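Local coordinates for transcriptional regulator (Streptococcus thermophilus LMD-9, PDB 5JUF), which probably activates transcription of competence genes, as a quorum sensor of the RNPP family that responds to a signalling peptide, at residues Val34-Arg39 against Glu146-Gln151; Thr73-Tyr78 against Glu109-Ile114; Leu252-Glu257 against Lys265-Asn270; Lys273-Ala278 against Ser289-Lys294. All blocks are in the same frame, centred on the assembly; numbering follows the deposited sequence.

Interaction 1 (Val34-Arg39 against Glu146-Gln151); sequences VRQLIR and EDLFEQ
The guanidinium of Arg35 meets two carboxylates of helix 139-152 at its edge: Asp147 OD1 and Glu146 OE1 both lie close to its plane, while a water sits over one face, offset toward the rim. The Arg39 guanidinium has Arg35 O over the centre of one face and the same water at its edge, in plane. Arg35 NH2 is shared, lying 2.9 Å from Asp147 OD1. Its second partner, Glu146 OE1, is 3.1 Å from Arg35 NH2 and uses its anti lone pair. Arg35 NE turns to Asp147 OD2 at 3.3 Å, a side-on grip. It is not coplanar, since the two planes stand 71° apart and both oxygens are approached from above the carboxylate. The bend at chi3 (-67°) turns the long Arg35 chain across to the acids. Asp147 OD2 also pairs with Thr33 OG1, and the water accepts from Arg39 NH2 and donates weakly to Asp147 OD2.

Beside this network Gln36 and Gln151 meet tip to tip, amide planes steeply inclined. Gln36 NE2 gives a nearly straight bond (171°) to Gln151 OE1, 3.0 Å away; the return bond is weak, but Gln36 OE1 also accepts from Thr33 N and Gln151 NE2 also donates to Gly29 O. Glutamine, at once donor and acceptor, suits this buried place. Helix 34-41 thus meets helix 139-152 through polar and ionic bonds: one arginine serves two acids, and buried Asp147 has Thr33 besides, which would probably offset the cost of burying its charge.

Interaction 2 (Thr73-Tyr78 against Glu109-Ile114); sequences TIPDEY and EKFFDI
Aromatic packing between Tyr78 and Phe111 dominates this contact. Tyr78 CB stands over the middle of the Phe111 ring, 3.9 Å from its centroid and 4° off the normal, a CH-pi contact of nearly ideal geometry. The tyrosine ring then leans its edge toward the same phenylalanine in an offset edge-to-face pair, planes at 71°. With CG anti to the backbone N (chi1 166°), Tyr78 projects past Phe111, and its hydroxyl finds Glu119 on helix 117-130.

Pro75 and Glu77 pack on the ring: Pro75 CG lies 4.0 Å from Phe111 CE1, and Glu77 CG approaches the ring edge at CZ. Beside it Ile114, branched and apolar, lays CG2 against CD of the rigid Pro75 ring. Separately, a methylene meets a carbonyl where Ile114 CG1 comes to 3.4 Å from Thr73 O.

One ionic pair flanks the apolar part: the extended Lys110 chain carries NZ to 3.0 Å from Glu77 OE2, a salt bridge whose hydrogen bond is weak. Lys110 has a long aliphatic stem, and its CG lines the face of Phe111 opposite Tyr78; the short Glu77 stem meets the edge. The arrangement joins the start of helix 76-86 to the end of helix 94-111, an antiparallel helical hairpin at the beginning of the tetratricopeptide region.

Interaction 3 (Leu252-Glu257 against Lys265-Asn270); sequences LKAKYE and KEAAEN
Glu266 lies alongside Glu257, with its CB 3.8 Å from Glu257 CD. The two side chains run the same way, carboxylate planes 72° apart, and Glu257 OE1 to Glu266 OE1 is 5.9 Å, a spacing that probably tempers the repulsion of like charges. Next, Ala267 faces Ala254 at the closest point of the backbones: their CA atoms are 4.0 Å apart, and Ala254 CB rests 3.4 Å from Ala267 O. Only small side chains fit where helix axes approach to 7.7 Å, and this tight alanine-to-alanine packing joins helices 246-260 and 264-280 into an antiparallel pair, as is common in tetratricopeptide-type folds. Ala267 CB also meets Glu257 CB. One turn on, Asn270 puts CB against Ala254 CB at 3.7 Å, and its OD1 lies by Lys253 CG. Asn270 ND2 bonds back to Glu266 O, 2.8 Å away, which fixes the amide, and also donates to a water that donates to Glu257 OE2. The Lys253 chain, bent at chi2 (64°) and chi4, brings NZ round to the same water.

Interaction 4 (Lys273-Ala278 against Ser289-Lys294); sequences KAIVFA and SIKAGK
Aliphatic packing makes up the centre of this contact, with Ile275 set against Ile290 and the stem of Lys291. Ile275 CG1 comes within 3.6 Å of Ile290 CG2 as the two isoleucines pass side by side, pointing oppositely. The same Ile290 methyl touches Ala274 CB at 3.9 Å, and Ile290 CD1 also reaches Ala274 CB. Branched isoleucine offers carbons to two neighbours at once, while alanine, being short, lets the larger side chain lie close to its helix.

Lysine stems extend the apolar surface. Ile275 has CG1 anti to the carbonyl carbon (chi1 -67°) and an extended chi2, which carries CD1 to 3.6 Å from Lys291 CG; the two side chains lie nearly perpendicular. Lys294 adds its CD, 4.1 Å from Ile275 CD1.

Ionic partners take the lysine ends. Lys291 NZ forms a salt bridge with Glu288 on its own helix, and Lys294, fully extended, passes Ile275 to pair with Asp272 of the facing helix. Lysine thus serves in both capacities, greasy along its stem and charged at its tip. The axes of 273-278 and 289-294 come within 9.4 Å at 165°, so that they run antiparallel, as successive helices do in the stacked hairpins of a tetratricopeptide-like superhelix.

How the interactions relate
Interactions 3 and 4 are neighbours, with centres 11 Å apart, and they share helix 264-280: its first part packs on helix 246-260 and its later part on helix 284-296, so three consecutive antiparallel helices are joined at the C-terminal end of the fold. They touch where Ala268 O lies 4.3 Å from Lys294 CE. Interaction 2 is nested in the chain loop closed by interaction 1, with centres about 22 Å apart and no contact between them. Interaction 1 links the helix-turn-helix region to the tetratricopeptide region, whereas interactions 2, 3 and 4 connect helices of the latter. Interactions 1 and 3, about 43 Å apart between centres, lie on opposite sides of the chain's centre and do not touch.

Interaction 1 (Val34-Arg39 against Glu146-Gln151)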
loop_
_atom_site.group_PDB
_atom_site.type_symbol
_atom_site.label_atom_id
_atom_site.label_comp_id
_atom_site.label_asym_id
_atom_site.label_seq_id
_atom_site.Cartn_x
_atom_site.Cartn_y
_atom_site.Cartn_z
ATOM N N VAL A 34 -8.172 -6.105 -19.334
ATOM C CA VAL A 34 -7.656 -6.522 -20.635
ATOM C C VAL A 34 -6.141 -6.369 -20.691
ATOM O O VAL A 34 -5.438 -7.273 -21.154
ATOM C CB VAL A 34 -8.370 -5.767 -21.774
ATOM C CG1 VAL A 34 -7.669 -6.010 -23.125
ATOM C CG2 VAL A 34 -9.827 -6.233 -21.851
ATOM N N ARG A 35 -5.602 -5.244 -20.214
ATOM C CA ARG A 35 -4.140 -5.093 -20.227
ATOM C C ARG A 35 -3.458 -6.143 -19.340
ATOM O O ARG A 35 -2.399 -6.671 -19.697
ATOM C CB ARG A 35 -3.731 -3.672 -19.808
ATOM C CG ARG A 35 -4.128 -2.594 -20.851
ATOM C CD ARG A 35 -3.614 -1.192 -20.507
ATOM N NE ARG A 35 -4.247 -0.633 -19.312
ATOM C CZ ARG A 35 -3.987 0.575 -18.826
ATOM N NH1 ARG A 35 -3.111 1.363 -19.434
ATOM N NH2 ARG A 35 -4.603 0.997 -17.737
ATOM N N GLN A 36 -4.057 -6.474 -18.193
ATOM C CA GLN A 36 -3.505 -7.544 -17.359
ATOM C C GLN A 36 -3.505 -8.873 -18.100
ATOM O O GLN A 36 -2.539 -9.642 -18.013
ATOM C CB GLN A 36 -4.292 -7.672 -16.050
ATOM C CG GLN A 36 -4.033 -6.527 -15.051
ATOM C CD GLN A 36 -5.059 -6.460 -13.929
ATOM O OE1 GLN A 36 -6.015 -7.245 -13.880
ATOM N NE2 GLN A 36 -4.870 -5.504 -13.019
ATOM N N LEU A 37 -4.583 -9.162 -18.838
ATOM C CA LEU A 37 -4.635 -10.416 -19.576
ATOM C C LEU A 37 -3.626 -10.419 -20.720
ATOM O O LEU A 37 -2.966 -11.433 -20.954
ATOM C CB LEU A 37 -6.058 -10.682 -20.083
ATOM C CG LEU A 37 -6.222 -11.927 -20.979
ATOM C CD1 LEU A 37 -5.819 -13.221 -20.262
ATOM C CD2 LEU A 37 -7.670 -12.022 -21.501
ATOM N N ILE A 38 -3.454 -9.284 -21.409
ATOM C CA ILE A 38 -2.449 -9.193 -22.475
ATOM C C ILE A 38 -1.058 -9.514 -21.939
ATOM O O ILE A 38 -0.278 -10.254 -22.562
ATOM C CB ILE A 38 -2.477 -7.800 -23.131
ATOM C CG1 ILE A 38 -3.720 -7.649 -24.011
ATOM C CG2 ILE A 38 -1.216 -7.567 -23.960
ATOM C CD1 ILE A 38 -3.951 -6.211 -24.476
ATOM N N ARG A 39 -0.707 -8.923 -20.797
ATOM C CA ARG A 39 0.624 -9.155 -20.235
ATOM C C ARG A 39 0.805 -10.610 -19.823
ATOM O O ARG A 39 1.892 -11.181 -19.988
ATOM C CB ARG A 39 0.860 -8.210 -19.052
ATOM C CG ARG A 39 1.187 -6.778 -19.477
ATOM C CD ARG A 39 1.626 -5.944 -18.274
ATOM N NE ARG A 39 0.577 -5.803 -17.261
ATOM C CZ ARG A 39 -0.317 -4.823 -17.252
ATOM N NH1 ARG A 39 -0.309 -3.896 -18.223
ATOM N NH2 ARG A 39 -1.226 -4.771 -16.288
ATOM N N GLU A 146 -2.198 1.621 -12.618
ATOM C CA GLU A 146 -3.493 2.179 -13.033
ATOM C C GLU A 146 -4.597 1.134 -12.946
ATOM O O GLU A 146 -5.672 1.385 -12.393
ATOM C CB GLU A 146 -3.432 2.717 -14.469
ATOM C CG GLU A 146 -2.734 4.028 -14.653
ATOM C CD GLU A 146 -2.674 4.443 -16.119
ATOM O OE1 GLU A 146 -3.176 3.695 -17.003
ATOM O OE2 GLU A 146 -2.128 5.525 -16.379
ATOM N N ASP A 147 -4.349 -0.050 -13.496
ATOM C CA ASP A 147 -5.387 -1.074 -13.513
ATOM C C ASP A 147 -5.607 -1.685 -12.134
ATOM O O ASP A 147 -6.748 -1.995 -11.768
ATOM C CB ASP A 147 -5.037 -2.152 -14.531
ATOM C CG ASP A 147 -5.517 -1.792 -15.952
ATOM O OD1 ASP A 147 -6.204 -0.762 -16.116
ATOM O OD2 ASP A 147 -5.237 -2.568 -16.890
ATOM N N LEU A 148 -4.541 -1.874 -11.352
ATOM C CA LEU A 148 -4.748 -2.384 -10.002
ATOM C C LEU A 148 -5.558 -1.399 -9.171
ATOM O O LEU A 148 -6.428 -1.805 -8.392
ATOM C CB LEU A 148 -3.403 -2.708 -9.339
ATOM C CG LEU A 148 -2.883 -4.106 -9.730
ATOM C CD1 LEU A 148 -1.414 -4.254 -9.379
ATOM C CD2 LEU A 148 -3.707 -5.162 -9.009
ATOM N N PHE A 149 -5.325 -0.095 -9.353
ATOM C CA PHE A 149 -6.108 0.887 -8.606
ATOM C C PHE A 149 -7.563 0.941 -9.079
ATOM O O PHE A 149 -8.474 1.164 -8.268
ATOM C CB PHE A 149 -5.466 2.271 -8.697
ATOM C CG PHE A 149 -6.153 3.303 -7.849
ATOM C CD1 PHE A 149 -6.231 3.142 -6.470
ATOM C CD2 PHE A 149 -6.731 4.424 -8.422
ATOM C CE1 PHE A 149 -6.872 4.083 -5.677
ATOM C CE2 PHE A 149 -7.369 5.374 -7.628
ATOM C CZ PHE A 149 -7.440 5.198 -6.257
ATOM N N GLU A 150 -7.808 0.786 -10.388
ATOM C CA GLU A 150 -9.195 0.682 -10.848
ATOM C C GLU A 150 -9.913 -0.479 -10.165
ATOM O O GLU A 150 -11.109 -0.393 -9.866
ATOM C CB GLU A 150 -9.254 0.506 -12.378
ATOM C CG GLU A 150 -8.781 1.721 -13.199
ATOM C CD GLU A 150 -9.784 2.879 -13.234
ATOM O OE1 GLU A 150 -10.857 2.770 -12.617
ATOM O OE2 GLU A 150 -9.503 3.899 -13.900
ATOM N N GLN A 151 -9.198 -1.564 -9.901
ATOM C CA GLN A 151 -9.783 -2.695 -9.188
ATOM C C GLN A 151 -9.925 -2.411 -7.696
ATOM O O GLN A 151 -10.964 -2.716 -7.103
ATOM C CB GLN A 151 -8.926 -3.940 -9.431
ATOM C CG GLN A 151 -8.994 -4.387 -10.899
ATOM C CD GLN A 151 -8.010 -5.480 -11.248
ATOM O OE1 GLN A 151 -6.886 -5.508 -10.739
ATOM N NE2 GLN A 151 -8.414 -6.375 -12.149
HETATM O O HOH W 1 -3.524 4.603 -19.614
HETATM O O HOH W 2 -2.490 -2.143 -16.982
#

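Interaction 2 (Thr73-Tyr78 against Glu109-Ile114)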
loop_
_atom_site.group_PDB
_atom_site.type_symbol
_atom_site.label_atom_id
_atom_site.label_comp_id
_atom_site.label_asym_id
_atom_site.label_seq_id
_atom_site.Cartn_x
_atom_site.Cartn_y
_atom_site.Cartn_z
ATOM N N THR A 73 3.891 -22.296 -7.348
ATOM C CA THR A 73 3.997 -22.156 -5.898
ATOM C C THR A 73 5.013 -21.075 -5.552
ATOM O O THR A 73 6.158 -21.117 -6.014
ATOM C CB THR A 73 4.400 -23.481 -5.246
ATOM O OG1 THR A 73 3.337 -24.429 -5.397
ATOM C CG2 THR A 73 4.688 -23.278 -3.766
ATOM N N ILE A 74 4.588 -20.091 -4.769
ATOM C CA ILE A 74 5.479 -19.034 -4.294
ATOM C C ILE A 74 6.136 -19.532 -3.011
ATOM O O ILE A 74 5.420 -19.865 -2.056
ATOM C CB ILE A 74 4.733 -17.714 -4.061
ATOM C CG1 ILE A 74 4.155 -17.172 -5.375
ATOM C CG2 ILE A 74 5.693 -16.659 -3.484
ATOM C CD1 ILE A 74 3.205 -16.005 -5.179
ATOM N N PRO A 75 7.462 -19.622 -2.955
ATOM C CA PRO A 75 8.115 -20.141 -1.750
ATOM C C PRO A 75 7.791 -19.288 -0.535
ATOM O O PRO A 75 7.672 -18.064 -0.619
ATOM C CB PRO A 75 9.605 -20.075 -2.099
ATOM C CG PRO A 75 9.641 -20.043 -3.606
ATOM C CD PRO A 75 8.433 -19.248 -3.995
ATOM N N ASP A 76 7.627 -19.952 0.609
ATOM C CA ASP A 76 7.299 -19.215 1.824
ATOM C C ASP A 76 8.395 -18.221 2.183
ATOM O O ASP A 76 8.117 -17.186 2.798
ATOM C CB ASP A 76 7.025 -20.200 2.960
ATOM C CG ASP A 76 5.730 -20.986 2.731
ATOM O OD1 ASP A 76 4.681 -20.348 2.470
ATOM O OD2 ASP A 76 5.754 -22.232 2.771
ATOM N N GLU A 77 9.636 -18.496 1.777
ATOM C CA GLU A 77 10.720 -17.557 2.037
ATOM C C GLU A 77 10.458 -16.191 1.406
ATOM O O GLU A 77 10.920 -15.170 1.930
ATOM C CB GLU A 77 12.040 -18.124 1.530
ATOM C CG GLU A 77 13.184 -17.146 1.630
ATOM C CD GLU A 77 14.506 -17.769 1.271
ATOM O OE1 GLU A 77 15.516 -17.426 1.919
ATOM O OE2 GLU A 77 14.534 -18.609 0.350
ATOM N N TYR A 78 9.729 -16.137 0.293
ATOM C CA TYR A 78 9.389 -14.827 -0.269
ATOM C C TYR A 78 8.562 -14.012 0.710
ATOM O O TYR A 78 8.845 -12.832 0.955
ATOM C CB TYR A 78 8.607 -14.963 -1.571
ATOM C CG TYR A 78 7.978 -13.634 -1.954
ATOM C CD1 TYR A 78 8.770 -12.578 -2.383
ATOM C CD2 TYR A 78 6.606 -13.422 -1.841
ATOM C CE1 TYR A 78 8.215 -11.343 -2.718
ATOM C CE2 TYR A 78 6.032 -12.197 -2.177
ATOM C CZ TYR A 78 6.856 -11.155 -2.610
ATOM O OH TYR A 78 6.322 -9.934 -2.948
ATOM N N GLU A 109 14.730 -9.466 -7.088
ATOM C CA GLU A 109 15.592 -10.214 -7.995
ATOM C C GLU A 109 15.566 -11.710 -7.692
ATOM O O GLU A 109 15.546 -12.535 -8.612
ATOM C CB GLU A 109 17.025 -9.677 -7.907
ATOM C CG GLU A 109 17.167 -8.240 -8.394
ATOM C CD GLU A 109 18.606 -7.743 -8.345
ATOM O OE1 GLU A 109 19.499 -8.532 -7.977
ATOM O OE2 GLU A 109 18.842 -6.562 -8.674
ATOM N N LYS A 110 15.582 -12.081 -6.411
ATOM C CA LYS A 110 15.631 -13.501 -6.077
ATOM C C LYS A 110 14.379 -14.229 -6.551
ATOM O O LYS A 110 14.448 -15.390 -6.966
ATOM C CB LYS A 110 15.808 -13.689 -4.574
ATOM C CG LYS A 110 15.972 -15.158 -4.185
ATOM C CD LYS A 110 16.164 -15.327 -2.701
ATOM C CE LYS A 110 16.382 -16.800 -2.368
ATOM N NZ LYS A 110 16.664 -16.977 -0.930
ATOM N N PHE A 111 13.224 -13.570 -6.501
ATOM C CA PHE A 111 11.964 -14.251 -6.763
ATOM C C PHE A 111 11.270 -13.764 -8.025
ATOM O O PHE A 111 10.158 -14.224 -8.320
ATOM C CB PHE A 111 11.040 -14.124 -5.554
ATOM C CG PHE A 111 11.564 -14.828 -4.332
ATOM C CD1 PHE A 111 11.515 -16.209 -4.245
ATOM C CD2 PHE A 111 12.114 -14.116 -3.282
ATOM C CE1 PHE A 111 12.008 -16.875 -3.125
ATOM C CE2 PHE A 111 12.607 -14.777 -2.159
ATOM C CZ PHE A 111 12.543 -16.152 -2.082
ATOM N N PHE A 112 11.929 -12.908 -8.812
ATOM C CA PHE A 112 11.281 -12.279 -9.961
ATOM C C PHE A 112 10.505 -13.282 -10.824
ATOM O O PHE A 112 9.354 -13.039 -11.211
ATOM C CB PHE A 112 12.325 -11.559 -10.817
ATOM C CG PHE A 112 11.722 -10.880 -12.017
ATOM C CD1 PHE A 112 11.072 -9.667 -11.877
ATOM C CD2 PHE A 112 11.761 -11.477 -13.271
ATOM C CE1 PHE A 112 10.485 -9.040 -12.982
ATOM C CE2 PHE A 112 11.177 -10.860 -14.384
ATOM C CZ PHE A 112 10.537 -9.642 -14.234
ATOM N N ASP A 113 11.131 -14.410 -11.149
ATOM C CA ASP A 113 10.555 -15.303 -12.149
ATOM C C ASP A 113 9.333 -16.058 -11.648
ATOM O O ASP A 113 8.583 -16.603 -12.468
ATOM C CB ASP A 113 11.616 -16.288 -12.623
ATOM C CG ASP A 113 12.712 -15.605 -13.400
ATOM O OD1 ASP A 113 12.374 -14.764 -14.255
ATOM O OD2 ASP A 113 13.892 -15.890 -13.142
ATOM N N ILE A 114 9.108 -16.095 -10.336
ATOM C CA ILE A 114 7.992 -16.834 -9.742
ATOM C C ILE A 114 6.921 -15.911 -9.158
ATOM O O ILE A 114 5.904 -16.402 -8.649
ATOM C CB ILE A 114 8.511 -17.833 -8.680
ATOM C CG1 ILE A 114 7.459 -18.863 -8.265
ATOM C CG2 ILE A 114 9.019 -17.115 -7.429
ATOM C CD1 ILE A 114 6.920 -19.688 -9.394
#

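Interaction 3 (Leu252-Glu257 against Lys265-Asn270)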
loop_
_atom_site.group_PDB
_atom_site.type_symbol
_atom_site.label_atom_id
_atom_site.label_comp_id
_atom_site.label_asym_id
_atom_site.label_seq_id
_atom_site.Cartn_x
_atom_site.Cartn_y
_atom_site.Cartn_z
ATOM N N LEU A 252 -0.567 14.601 15.730
ATOM C CA LEU A 252 -1.733 14.800 14.865
ATOM C C LEU A 252 -2.883 15.445 15.627
ATOM O O LEU A 252 -3.565 16.331 15.104
ATOM C CB LEU A 252 -2.200 13.479 14.256
ATOM C CG LEU A 252 -1.294 12.832 13.212
ATOM C CD1 LEU A 252 -1.912 11.511 12.733
ATOM C CD2 LEU A 252 -1.012 13.769 12.039
ATOM N N LYS A 253 -3.129 15.000 16.861
ATOM C CA LYS A 253 -4.200 15.610 17.638
ATOM C C LYS A 253 -3.899 17.074 17.921
ATOM O O LYS A 253 -4.817 17.904 17.948
ATOM C CB LYS A 253 -4.415 14.830 18.936
ATOM C CG LYS A 253 -5.600 15.322 19.759
ATOM C CD LYS A 253 -6.918 15.119 19.014
ATOM C CE LYS A 253 -8.094 15.730 19.780
ATOM N NZ LYS A 253 -8.281 15.119 21.124
ATOM N N ALA A 254 -2.624 17.415 18.114
ATOM C CA ALA A 254 -2.245 18.809 18.319
ATOM C C ALA A 254 -2.557 19.648 17.087
ATOM O O ALA A 254 -3.127 20.736 17.198
ATOM C CB ALA A 254 -0.759 18.905 18.674
ATOM N N LYS A 255 -2.175 19.163 15.898
ATOM C CA LYS A 255 -2.510 19.874 14.665
ATOM C C LYS A 255 -4.011 20.110 14.558
ATOM O O LYS A 255 -4.453 21.209 14.199
ATOM C CB LYS A 255 -2.021 19.094 13.441
ATOM C CG LYS A 255 -0.516 18.850 13.344
ATOM C CD LYS A 255 0.254 20.132 13.069
ATOM C CE LYS A 255 1.689 19.833 12.625
ATOM N NZ LYS A 255 2.498 21.087 12.521
ATOM N N TYR A 256 -4.812 19.083 14.865
ATOM C CA TYR A 256 -6.264 19.227 14.822
ATOM C C TYR A 256 -6.736 20.331 15.757
ATOM O O TYR A 256 -7.525 21.195 15.364
ATOM C CB TYR A 256 -6.931 17.893 15.173
ATOM C CG TYR A 256 -8.430 17.979 15.373
ATOM C CD1 TYR A 256 -9.309 17.869 14.295
ATOM C CD2 TYR A 256 -8.968 18.159 16.645
ATOM C CE1 TYR A 256 -10.683 17.946 14.489
ATOM C CE2 TYR A 256 -10.331 18.237 16.845
ATOM C CZ TYR A 256 -11.183 18.131 15.768
ATOM O OH TYR A 256 -12.538 18.208 15.980
ATOM N N GLU A 257 -6.250 20.324 17.004
ATOM C CA GLU A 257 -6.639 21.368 17.947
ATOM C C GLU A 257 -6.187 22.740 17.468
ATOM O O GLU A 257 -6.920 23.724 17.606
ATOM C CB GLU A 257 -6.063 21.072 19.337
ATOM C CG GLU A 257 -6.654 19.841 20.008
ATOM C CD GLU A 257 -8.115 20.027 20.410
ATOM O OE1 GLU A 257 -8.611 21.174 20.376
ATOM O OE2 GLU A 257 -8.769 19.019 20.754
ATOM N N LYS A 265 -4.144 25.981 23.641
ATOM C CA LYS A 265 -3.854 25.318 24.909
ATOM C C LYS A 265 -3.902 23.804 24.760
ATOM O O LYS A 265 -3.003 23.095 25.228
ATOM C CB LYS A 265 -4.843 25.792 25.980
ATOM C CG LYS A 265 -4.883 24.937 27.233
ATOM C CD LYS A 265 -6.119 25.253 28.072
ATOM C CE LYS A 265 -6.060 24.577 29.432
ATOM N NZ LYS A 265 -4.953 25.117 30.275
ATOM N N GLU A 266 -4.945 23.288 24.103
ATOM C CA GLU A 266 -5.050 21.846 23.916
ATOM C C GLU A 266 -4.049 21.348 22.885
ATOM O O GLU A 266 -3.617 20.191 22.949
ATOM C CB GLU A 266 -6.474 21.466 23.506
ATOM C CG GLU A 266 -7.034 20.282 24.270
ATOM C CD GLU A 266 -7.102 20.539 25.766
ATOM O OE1 GLU A 266 -7.378 21.692 26.163
ATOM O OE2 GLU A 266 -6.872 19.592 26.549
ATOM N N ALA A 267 -3.682 22.196 21.922
ATOM C CA ALA A 267 -2.620 21.821 20.997
ATOM C C ALA A 267 -1.292 21.688 21.729
ATOM O O ALA A 267 -0.557 20.714 21.519
ATOM C CB ALA A 267 -2.516 22.845 19.865
ATOM N N ALA A 268 -0.978 22.648 22.606
ATOM C CA ALA A 268 0.256 22.569 23.384
ATOM C C ALA A 268 0.275 21.323 24.257
ATOM O O ALA A 268 1.307 20.651 24.373
ATOM C CB ALA A 268 0.413 23.820 24.245
ATOM N N GLU A 269 -0.862 21.006 24.886
ATOM C CA GLU A 269 -0.946 19.833 25.750
ATOM C C GLU A 269 -0.709 18.541 24.972
ATOM O O GLU A 269 -0.058 17.619 25.478
ATOM C CB GLU A 269 -2.307 19.802 26.443
ATOM C CG GLU A 269 -2.506 18.633 27.389
ATOM C CD GLU A 269 -1.460 18.582 28.493
ATOM O OE1 GLU A 269 -1.158 17.468 28.972
ATOM O OE2 GLU A 269 -0.936 19.649 28.882
ATOM N N ASN A 270 -1.239 18.447 23.748
ATOM C CA ASN A 270 -0.985 17.254 22.940
ATOM C C ASN A 270 0.472 17.180 22.489
ATOM O O ASN A 270 1.055 16.093 22.458
ATOM C CB ASN A 270 -1.926 17.210 21.736
ATOM C CG ASN A 270 -3.299 16.688 22.103
ATOM O OD1 ASN A 270 -3.481 15.486 22.305
ATOM N ND2 ASN A 270 -4.270 17.588 22.210
HETATM O O HOH W 3 -7.229 17.040 22.855
#

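Interaction 4 (Lys273-Ala278 against Ser289-Lys294)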
loop_
_atom_site.group_PDB
_atom_site.type_symbol
_atom_site.label_atom_id
_atom_site.label_comp_id
_atom_site.label_asym_id
_atom_site.label_seq_id
_atom_site.Cartn_x
_atom_site.Cartn_y
_atom_site.Cartn_z
ATOM N N LYS A 273 2.264 15.782 25.476
ATOM C CA LYS A 273 2.119 14.334 25.597
ATOM C C LYS A 273 3.061 13.608 24.642
ATOM O O LYS A 273 3.691 12.614 25.016
ATOM C CB LYS A 273 0.668 13.914 25.347
ATOM C CG LYS A 273 -0.314 14.345 26.434
ATOM C CD LYS A 273 -1.737 13.929 26.067
ATOM C CE LYS A 273 -2.756 14.448 27.076
ATOM N NZ LYS A 273 -4.148 14.050 26.704
ATOM N N ALA A 274 3.175 14.094 23.404
ATOM C CA ALA A 274 4.094 13.480 22.452
ATOM C C ALA A 274 5.532 13.563 22.941
ATOM O O ALA A 274 6.286 12.586 22.846
ATOM C CB ALA A 274 3.960 14.146 21.080
ATOM N N ILE A 275 5.924 14.729 23.462
ATOM C CA ILE A 275 7.294 14.949 23.916
ATOM C C ILE A 275 7.616 14.044 25.099
ATOM O O ILE A 275 8.675 13.403 25.144
ATOM C CB ILE A 275 7.501 16.434 24.271
ATOM C CG1 ILE A 275 7.416 17.297 23.004
ATOM C CG2 ILE A 275 8.814 16.632 25.018
ATOM C CD1 ILE A 275 7.254 18.803 23.266
ATOM N N VAL A 276 6.714 13.991 26.086
ATOM C CA VAL A 276 6.948 13.132 27.246
ATOM C C VAL A 276 7.069 11.678 26.812
ATOM O O VAL A 276 7.959 10.951 27.270
ATOM C CB VAL A 276 5.840 13.323 28.298
ATOM C CG1 VAL A 276 5.910 12.221 29.338
ATOM C CG2 VAL A 276 5.973 14.690 28.978
ATOM N N PHE A 277 6.202 11.241 25.897
ATOM C CA PHE A 277 6.252 9.859 25.424
ATOM C C PHE A 277 7.580 9.566 24.731
ATOM O O PHE A 277 8.240 8.563 25.031
ATOM C CB PHE A 277 5.070 9.577 24.482
ATOM C CG PHE A 277 4.729 8.104 24.336
ATOM C CD1 PHE A 277 5.531 7.250 23.579
ATOM C CD2 PHE A 277 3.582 7.579 24.930
ATOM C CE1 PHE A 277 5.205 5.894 23.431
ATOM C CE2 PHE A 277 3.260 6.220 24.802
ATOM C CZ PHE A 277 4.068 5.380 24.051
ATOM N N ALA A 278 7.993 10.440 23.801
ATOM C CA ALA A 278 9.305 10.287 23.170
ATOM C C ALA A 278 10.414 10.239 24.214
ATOM O O ALA A 278 11.352 9.437 24.104
ATOM C CB ALA A 278 9.561 11.428 22.176
ATOM N N SER A 289 12.810 16.510 17.635
ATOM C CA SER A 289 12.061 16.826 16.428
ATOM C C SER A 289 10.655 17.305 16.770
ATOM O O SER A 289 10.131 18.227 16.132
ATOM C CB SER A 289 12.018 15.599 15.519
ATOM O OG SER A 289 11.259 15.860 14.355
ATOM N N ILE A 290 10.034 16.710 17.789
ATOM C CA ILE A 290 8.695 17.136 18.193
ATOM C C ILE A 290 8.755 18.480 18.916
ATOM O O ILE A 290 7.889 19.348 18.724
ATOM C CB ILE A 290 8.032 16.039 19.048
ATOM C CG1 ILE A 290 7.862 14.775 18.201
ATOM C CG2 ILE A 290 6.684 16.503 19.561
ATOM C CD1 ILE A 290 7.227 13.614 18.922
ATOM N N LYS A 291 9.777 18.679 19.748
ATOM C CA LYS A 291 9.943 19.963 20.421
ATOM C C LYS A 291 10.127 21.092 19.409
ATOM O O LYS A 291 9.591 22.190 19.591
ATOM C CB LYS A 291 11.118 19.887 21.392
ATOM C CG LYS A 291 10.797 19.094 22.645
ATOM C CD LYS A 291 12.046 18.603 23.371
ATOM C CE LYS A 291 12.921 19.725 23.800
ATOM N NZ LYS A 291 14.002 19.230 24.713
ATOM N N ALA A 292 10.866 20.831 18.324
ATOM C CA ALA A 292 10.975 21.801 17.238
ATOM C C ALA A 292 9.620 22.072 16.598
ATOM O O ALA A 292 9.294 23.224 16.281
ATOM C CB ALA A 292 11.967 21.301 16.186
ATOM N N GLY A 293 8.819 21.025 16.386
ATOM C CA GLY A 293 7.496 21.229 15.815
ATOM C C GLY A 293 6.614 22.091 16.699
ATOM O O GLY A 293 5.941 23.011 16.218
ATOM N N LYS A 294 6.627 21.823 18.008
ATOM C CA LYS A 294 5.846 22.634 18.939
ATOM C C LYS A 294 6.218 24.109 18.832
ATOM O O LYS A 294 5.337 24.977 18.807
ATOM C CB LYS A 294 6.042 22.142 20.374
ATOM C CG LYS A 294 5.206 22.907 21.400
ATOM C CD LYS A 294 5.573 22.542 22.832
ATOM C CE LYS A 294 4.673 23.259 23.833
ATOM N NZ LYS A 294 5.077 22.978 25.257
#